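Local coordinates for tail spike protein gp49 (Pseudomonas phage LKA1, PDB 4RU4), which forms the tailspike of the phage and acts as a lyase on the O-specific polysaccharide of Pseudomonas, probably cutting surface chains during virus entry, at residues G108-S113 with G222-A227. Numbering follows the deposited sequence.
Sequences GTSVLS and GLLVEA
Leu112 and Leu223 pair in parallel register on one face of the sheet, and Ser113 and Leu224 pair on the other. In one of its two modelled conformers Leu223 brings CD1 back toward the neighbouring strand, a tentative contact 4.1 Å from Leu112 CB. Ile83, Leu89, Ile91 and Ile211 also touch the side chain of Leu112, so this face belongs to the apolar interior. On the other face, Leu224 CB meets two serines of 108-113. Ser113 CB is 4.0 Å from Leu224 CB, and Ser110 OG is 3.4 Å from the same Leu224 CB. That hydroxyl is anti to its carbonyl carbon (chi1 -51°) and has its polar partner in Asn221 ND2. Val111 CB sits 3.2 Å from Gly222 O, beside the start of the ladder. Leu112 N donates to Gly222 O at 3.2 Å, somewhat bent (145°). Leu224 N returns a straighter bond to Leu112 O (3.0 Å, 166°). Such a ladder between successive coils, with the chain cornering at 111-112 and 222, fits the pectate-lyase-like parallel beta-helix. Backbone bonds therefore fix the register, while Leu112 packs into the apolar interior and Ser110 and Ser113 meet Leu224 on the other face.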
loop_
_atom_site.group_PDB
_atom_site.type_symbol
_atom_site.label_atom_id
_atom_site.label_comp_id
_atom_site.label_asym_id
_atom_site.label_seq_id
_atom_site.Cartn_x
_atom_site.Cartn_y
_atom_site.Cartn_z
ATOM N N GLY B 108 5.078 32.416 -25.771
ATOM C CA GLY B 108 3.992 31.466 -25.619
ATOM C C GLY B 108 3.786 31.048 -24.177
ATOM O O GLY B 108 4.662 31.197 -23.335
ATOM N N THR B 109 2.607 30.512 -23.902
ATOM C CA THR B 109 2.236 30.103 -22.555
ATOM C C THR B 109 2.791 28.723 -22.206
ATOM O O THR B 109 3.231 28.499 -21.072
ATOM C CB THR B 109 0.707 30.109 -22.434
ATOM O OG1 THR B 109 0.231 31.431 -22.693
ATOM C CG2 THR B 109 0.272 29.712 -21.031
ATOM N N SER B 110 2.768 27.803 -23.178
ATOM C CA SER B 110 3.165 26.415 -22.956
ATOM C C SER B 110 4.069 25.904 -24.083
ATOM O O SER B 110 3.956 26.337 -25.236
ATOM C CB SER B 110 1.920 25.501 -22.883
ATOM O OG SER B 110 0.978 26.022 -21.963
ATOM N N VAL B 111 4.957 24.978 -23.753
ATOM C CA VAL B 111 5.795 24.377 -24.799
ATOM C C VAL B 111 4.955 23.493 -25.724
ATOM O O VAL B 111 5.061 23.572 -26.947
ATOM C CB VAL B 111 6.964 23.554 -24.224
ATOM C CG1 VAL B 111 7.831 23.017 -25.374
ATOM C CG2 VAL B 111 7.820 24.422 -23.276
ATOM N N LEU B 112 4.108 22.658 -25.120
ATOM C CA LEU B 112 3.284 21.722 -25.839
ATOM C C LEU B 112 1.913 21.825 -25.181
ATOM O O LEU B 112 1.816 21.866 -23.940
ATOM C CB LEU B 112 3.877 20.321 -25.637
ATOM C CG LEU B 112 3.627 19.163 -26.580
ATOM C CD1 LEU B 112 3.876 19.659 -27.997
ATOM C CD2 LEU B 112 4.570 18.000 -26.260
ATOM N N SER B 113 0.857 21.912 -25.984
ATOM C CA SER B 113 -0.469 22.052 -25.387
ATOM C C SER B 113 -1.573 21.461 -26.239
ATOM O O SER B 113 -1.519 21.494 -27.482
ATOM C CB SER B 113 -0.787 23.520 -25.051
ATOM O OG SER B 113 -0.865 24.308 -26.230
ATOM N N GLY B 222 5.375 23.485 -19.068
ATOM C CA GLY B 222 6.076 22.586 -19.973
ATOM C C GLY B 222 5.049 21.941 -20.872
ATOM O O GLY B 222 5.108 22.072 -22.094
ATOM N N LEU B 223 4.094 21.242 -20.271
ATOM C CA LEU B 223 2.991 20.649 -21.020
ATOM C C LEU B 223 1.673 21.059 -20.371
ATOM O O LEU B 223 1.527 20.939 -19.145
ATOM C CB LEU B 223 3.122 19.129 -21.018
ATOM C CG LEU B 223 1.912 18.291 -21.409
ATOM C CD1 LEU B 223 1.475 18.554 -22.850
ATOM C CD2 LEU B 223 2.271 16.833 -21.219
ATOM N N LEU B 224 0.723 21.537 -21.184
ATOM C CA LEU B 224 -0.621 21.880 -20.711
ATOM C C LEU B 224 -1.629 21.016 -21.461
ATOM O O LEU B 224 -1.625 21.009 -22.677
ATOM C CB LEU B 224 -0.953 23.343 -21.029
ATOM C CG LEU B 224 -2.411 23.709 -20.735
ATOM C CD1 LEU B 224 -2.722 23.627 -19.247
ATOM C CD2 LEU B 224 -2.732 25.112 -21.288
ATOM N N VAL B 225 -2.499 20.314 -20.744
ATOM C CA VAL B 225 -3.580 19.560 -21.380
ATOM C C VAL B 225 -4.837 20.013 -20.643
ATOM O O VAL B 225 -4.907 19.927 -19.419
ATOM C CB VAL B 225 -3.400 18.008 -21.259
ATOM C CG1 VAL B 225 -4.588 17.284 -21.891
ATOM C CG2 VAL B 225 -2.070 17.543 -21.877
ATOM N N GLU B 226 -5.807 20.535 -21.377
ATOM C CA GLU B 226 -6.964 21.161 -20.751
ATOM C C GLU B 226 -8.266 20.611 -21.365
ATOM O O GLU B 226 -8.360 20.470 -22.584
ATOM C CB GLU B 226 -6.891 22.685 -20.918
ATOM C CG GLU B 226 -8.138 23.431 -20.389
ATOM C CD GLU B 226 -7.943 24.946 -20.320
ATOM O OE1 GLU B 226 -6.828 25.427 -20.655
ATOM O OE2 GLU B 226 -8.913 25.649 -19.933
ATOM N N ALA B 227 -9.246 20.301 -20.516
ATOM C CA ALA B 227 -10.569 19.827 -20.956
ATOM C C ALA B 227 -10.493 18.614 -21.874
ATOM O O ALA B 227 -11.091 18.605 -22.969
ATOM C CB ALA B 227 -11.390 20.981 -21.619
#